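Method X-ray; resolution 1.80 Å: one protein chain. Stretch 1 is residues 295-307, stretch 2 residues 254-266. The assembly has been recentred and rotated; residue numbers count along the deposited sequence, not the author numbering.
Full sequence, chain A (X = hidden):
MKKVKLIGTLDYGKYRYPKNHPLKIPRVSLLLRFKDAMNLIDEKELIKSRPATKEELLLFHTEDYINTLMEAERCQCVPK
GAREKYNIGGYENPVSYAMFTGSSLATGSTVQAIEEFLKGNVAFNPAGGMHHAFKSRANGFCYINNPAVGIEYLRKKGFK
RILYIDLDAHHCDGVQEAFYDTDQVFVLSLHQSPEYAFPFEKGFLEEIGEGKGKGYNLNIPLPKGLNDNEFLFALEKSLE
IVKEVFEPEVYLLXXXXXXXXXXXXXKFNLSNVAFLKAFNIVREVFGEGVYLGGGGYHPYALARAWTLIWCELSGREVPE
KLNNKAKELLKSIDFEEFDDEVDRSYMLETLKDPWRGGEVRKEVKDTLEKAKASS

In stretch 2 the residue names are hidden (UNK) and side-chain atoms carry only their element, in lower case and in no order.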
# COMPACT_ATOMS: atom_id res chain seq x y z
N GLY A 295 0.21 3.63 -0.29
CA GLY A 295 0.38 5.07 -0.25
C GLY A 295 1.82 5.41 0.11
O GLY A 295 2.48 4.68 0.84
N GLY A 296 2.29 6.52 -0.43
CA GLY A 296 3.65 6.98 -0.20
C GLY A 296 3.65 8.20 -1.09
O GLY A 296 3.35 8.09 -2.27
N TYR A 297 3.98 9.36 -0.53
CA TYR A 297 3.88 10.58 -1.31
C TYR A 297 5.14 11.44 -1.43
O TYR A 297 5.09 12.51 -2.03
CB TYR A 297 2.71 11.41 -0.75
CG TYR A 297 1.45 10.57 -0.56
CD1 TYR A 297 1.27 9.75 0.57
CD2 TYR A 297 0.47 10.53 -1.55
CE1 TYR A 297 0.14 8.93 0.71
CE2 TYR A 297 -0.66 9.72 -1.42
CZ TYR A 297 -0.82 8.92 -0.31
OH TYR A 297 -1.95 8.12 -0.24
N HIS A 298 6.25 10.96 -0.86
CA HIS A 298 7.53 11.66 -0.93
C HIS A 298 8.39 10.80 -1.86
O HIS A 298 8.67 9.65 -1.55
CB HIS A 298 8.22 11.74 0.42
CG HIS A 298 9.47 12.57 0.40
ND1 HIS A 298 9.47 13.92 0.65
CD2 HIS A 298 10.73 12.25 0.03
CE1 HIS A 298 10.69 14.40 0.44
NE2 HIS A 298 11.47 13.41 0.06
N PRO A 299 8.82 11.37 -3.00
CA PRO A 299 9.64 10.63 -3.97
C PRO A 299 10.92 9.99 -3.45
O PRO A 299 11.24 8.85 -3.80
CB PRO A 299 9.89 11.68 -5.06
CG PRO A 299 9.88 12.98 -4.27
CD PRO A 299 8.61 12.74 -3.47
N TYR A 300 11.67 10.72 -2.64
CA TYR A 300 12.91 10.18 -2.11
C TYR A 300 12.65 9.05 -1.14
O TYR A 300 13.31 8.01 -1.17
CB TYR A 300 13.68 11.27 -1.36
CG TYR A 300 14.20 12.42 -2.19
CD1 TYR A 300 13.77 12.65 -3.50
CD2 TYR A 300 15.10 13.33 -1.64
CE1 TYR A 300 14.21 13.76 -4.22
CE2 TYR A 300 15.54 14.43 -2.34
CZ TYR A 300 15.09 14.65 -3.62
OH TYR A 300 15.50 15.77 -4.29
N ALA A 301 11.68 9.27 -0.25
CA ALA A 301 11.32 8.31 0.78
C ALA A 301 10.85 7.03 0.15
O ALA A 301 11.28 5.94 0.52
CB ALA A 301 10.24 8.89 1.68
N LEU A 302 9.94 7.18 -0.81
CA LEU A 302 9.37 6.06 -1.54
C LEU A 302 10.45 5.25 -2.24
O LEU A 302 10.55 4.05 -2.04
CB LEU A 302 8.35 6.60 -2.54
CG LEU A 302 7.66 5.74 -3.60
CD1 LEU A 302 6.53 6.53 -4.23
CD2 LEU A 302 8.64 5.31 -4.68
N ALA A 303 11.27 5.92 -3.05
CA ALA A 303 12.30 5.23 -3.80
C ALA A 303 13.29 4.45 -2.96
O ALA A 303 13.59 3.29 -3.26
CB ALA A 303 13.05 6.21 -4.69
N ARG A 304 13.81 5.06 -1.90
CA ARG A 304 14.79 4.35 -1.10
C ARG A 304 14.18 3.21 -0.30
O ARG A 304 14.77 2.13 -0.20
CB ARG A 304 15.51 5.32 -0.13
CG ARG A 304 16.33 6.46 -0.78
CD ARG A 304 17.16 7.19 0.31
NE ARG A 304 16.32 7.51 1.45
CZ ARG A 304 16.75 7.69 2.70
NH1 ARG A 304 18.04 7.59 3.01
NH2 ARG A 304 15.86 7.94 3.65
N ALA A 305 12.99 3.43 0.25
CA ALA A 305 12.35 2.41 1.07
C ALA A 305 11.95 1.17 0.28
O ALA A 305 12.21 0.05 0.72
CB ALA A 305 11.12 3.00 1.82
N TRP A 306 11.31 1.35 -0.87
CA TRP A 306 10.95 0.19 -1.64
C TRP A 306 12.20 -0.48 -2.19
O TRP A 306 12.20 -1.68 -2.45
CB TRP A 306 9.99 0.53 -2.78
CG TRP A 306 8.56 0.65 -2.31
CD1 TRP A 306 8.03 0.14 -1.16
CD2 TRP A 306 7.47 1.25 -3.02
NE1 TRP A 306 6.68 0.39 -1.11
CE2 TRP A 306 6.31 1.07 -2.23
CE3 TRP A 306 7.36 1.94 -4.24
CZ2 TRP A 306 5.05 1.55 -2.63
CZ3 TRP A 306 6.12 2.41 -4.64
CH2 TRP A 306 4.98 2.21 -3.83
N THR A 307 13.26 0.30 -2.36
CA THR A 307 14.50 -0.30 -2.84
C THR A 307 14.98 -1.28 -1.77
O THR A 307 15.44 -2.37 -2.10
CB THR A 307 15.56 0.78 -3.17
OG1 THR A 307 15.17 1.45 -4.38
CG2 THR A 307 16.94 0.17 -3.36
N UNK A 254 0.50 -5.15 2.40
CA UNK A 254 0.60 -3.89 1.66
C UNK A 254 1.64 -3.06 2.40
O UNK A 254 1.65 -2.95 3.64
c UNK A 254 -0.91 -0.73 2.02
n UNK A 254 0.13 -0.07 2.51
o UNK A 254 -1.68 -0.22 1.17
c UNK A 254 -1.12 -2.14 2.55
c UNK A 254 -0.78 -3.21 1.54
N UNK A 255 2.53 -2.47 1.61
CA UNK A 255 3.66 -1.74 2.12
C UNK A 255 3.79 -0.29 1.73
O UNK A 255 4.83 0.10 1.18
c UNK A 255 4.92 -2.51 1.67
c UNK A 255 5.80 -4.82 1.29
c UNK A 255 5.23 -4.02 3.60
c UNK A 255 4.87 -3.97 2.13
N UNK A 256 2.77 0.52 2.01
CA UNK A 256 2.88 1.93 1.68
C UNK A 256 4.04 2.55 2.45
O UNK A 256 4.34 2.12 3.57
N UNK A 257 4.69 3.56 1.86
CA UNK A 257 5.82 4.20 2.52
C UNK A 257 5.44 5.45 3.29
O UNK A 257 6.30 6.13 3.84
o UNK A 257 6.46 5.48 0.54
c UNK A 257 7.44 3.29 0.80
c UNK A 257 6.95 4.55 1.51
N UNK A 258 4.14 5.76 3.35
CA UNK A 258 3.75 6.95 4.08
C UNK A 258 4.06 6.97 5.58
O UNK A 258 3.96 8.01 6.21
c UNK A 258 1.32 6.19 3.99
o UNK A 258 1.73 5.12 4.48
c UNK A 258 2.29 7.34 3.82
o UNK A 258 0.13 6.38 3.63
N UNK A 259 4.37 5.81 6.20
CA UNK A 259 4.69 5.89 7.63
C UNK A 259 6.04 6.57 7.95
O UNK A 259 6.32 6.90 9.10
c UNK A 259 5.08 3.69 6.81
c UNK A 259 4.23 4.40 5.79
c UNK A 259 4.66 4.41 8.07
N UNK A 260 6.86 6.80 6.93
CA UNK A 260 8.17 7.42 7.13
C UNK A 260 8.15 8.89 7.55
O UNK A 260 7.27 9.67 7.16
c UNK A 260 9.27 5.86 5.36
c UNK A 260 10.18 5.13 6.31
c UNK A 260 9.03 7.29 5.86
c UNK A 260 9.84 5.89 3.94
N UNK A 261 9.14 9.25 8.35
CA UNK A 261 9.29 10.62 8.84
C UNK A 261 9.18 11.67 7.73
O UNK A 261 8.52 12.70 7.90
c UNK A 261 10.64 10.75 9.56
c UNK A 261 10.03 12.81 10.83
c UNK A 261 12.41 12.09 10.70
c UNK A 261 11.08 12.16 9.96
N UNK A 262 9.81 11.41 6.59
CA UNK A 262 9.79 12.36 5.49
C UNK A 262 8.48 12.53 4.74
O UNK A 262 8.33 13.46 3.94
o UNK A 262 12.05 10.09 6.03
c UNK A 262 10.89 12.03 4.48
o UNK A 262 14.04 11.04 6.03
c UNK A 262 12.29 12.24 5.02
c UNK A 262 12.83 11.04 5.74
N UNK A 263 7.51 11.66 5.00
CA UNK A 263 6.23 11.77 4.32
C UNK A 263 5.29 12.54 5.23
O UNK A 263 4.96 12.11 6.34
c UNK A 263 4.51 10.41 3.02
c UNK A 263 5.70 10.37 3.97
o UNK A 263 4.38 9.46 2.24
o UNK A 263 3.72 11.38 3.07
N UNK A 264 4.89 13.71 4.74
CA UNK A 264 4.05 14.61 5.50
C UNK A 264 2.61 14.14 5.60
O UNK A 264 1.86 14.65 6.42
c UNK A 264 3.26 16.30 3.69
c UNK A 264 1.87 16.42 3.82
c UNK A 264 1.06 16.70 2.72
o UNK A 264 0.83 17.11 0.38
c UNK A 264 4.13 16.03 4.90
c UNK A 264 1.64 16.85 1.46
c UNK A 264 3.02 16.73 1.31
c UNK A 264 3.82 16.46 2.42
N UNK A 265 2.22 13.18 4.78
CA UNK A 265 0.85 12.70 4.88
C UNK A 265 0.61 11.81 6.09
O UNK A 265 -0.49 11.30 6.27
c UNK A 265 -0.90 14.09 3.10
c UNK A 265 0.39 12.02 3.59
c UNK A 265 -0.61 12.40 1.32
c UNK A 265 0.06 13.06 2.52
N UNK A 266 1.65 11.60 6.91
CA UNK A 266 1.46 10.83 8.13
C UNK A 266 2.16 11.55 9.27
O UNK A 266 3.15 12.26 9.07
c UNK A 266 2.06 9.41 8.05
o UNK A 266 3.45 9.42 8.37
O HOH W 1 6.81 8.27 1.21
O HOH W 2 12.97 7.64 4.64

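Position 254 carries three side-chain carbons, the third bearing one oxygen and one nitrogen, so it is a primary amide two methylenes from the backbone: Gln254. It makes no significant contact with the first stretch. Position 255 has four carbons forked at the second, the pattern of leucine. Leu255 serves the contact mainly through its backbone: its carbonyl O lies near the plane of the Trp306 ring and accepts a hydrogen bond from Trp306 NE1 at 3.0 Å, nearly straight at 164°, satisfying the indole's one polar group in a buried place.

Position 256 has no side-chain atoms and is Gly256. The backbones run close here, Gly256 CA lying 4.5 Å from Gly295 CA. An ideal CB on Gly256 would lie 2.5 Å from Gly295 O, a clash. Position 257 has one carbon carrying an oxygen and a carbon, a small fork at CB. It is Thr257, whose CG2 sits over the face of the Trp306 five-membered ring, 3.8 Å from its centroid, while OG1 shares a hydrogen bond with water 1 at 2.9 Å. That water also donates to a side-chain oxygen of position 263 and weakly accepts from His298 N. Thr257 OG1 packs 3.3 Å from Gly296 CA, an approach allowed by the lack of a side chain there: a CB on Gly296 would collide with the hydroxyl.

At 258, two carbons end in two oxygens, a carboxylate on a short arm: Asp258. Its N donates to Gly295 O at 3.2 Å, and its OD2 lies at the edge of the Tyr297 ring, 3.9 Å from CE1; both carboxylate oxygens are hydrogen-bonded elsewhere in the structure. Three carbons at 259 close onto the backbone N, giving Pro259, at the third place of the type I turn that begins at Thr257; its CA-to-CB bond points away from the first stretch, and it makes no contact with it.

Position 260 has four carbons forked at the second. Leu260 brings CD1 to 3.8 Å from both Ala301 CB and Ala305 CB, one helical turn apart; these small side chains leave room for its methyl. The same fork at 261 is Leu261, which does not touch the first stretch. Position 262 has three carbons, the third with two oxygens. In Glu262, CB lies over one face of the His298 ring, and OE2 is 4.3 Å from Arg304 NH2, beyond a salt bridge; water 2 joins OE1 to that NH2, weakly on the arginine side.

Position 263 has two carbons and two terminal oxygens. Asp263 OD1 accepts from Tyr297 N at 2.8 Å and from water 1, while OD2 accepts from position 265 N at 2.9 Å, so one short carboxylate ties both backbones. Position 264 has one carbon and then a six-carbon ring bearing one oxygen: Tyr264, set apart from the contact. At 265, four carbons fork at the second and one lies over the Tyr297 ring: Leu265, whose CD1 is 3.3 Å from the ring centroid. One carbon and one oxygen at 266 give Ser266, whose OG donates to Asp258 O at 2.6 Å, bracing the loop.

The contact thus combines close glycine backbones, hydrogen bonds at Tyr297 and Trp306, and methyl groups packed on aromatic faces and helical alanines.

Stretch 2 254-266: QLGTDPLLEDYLS
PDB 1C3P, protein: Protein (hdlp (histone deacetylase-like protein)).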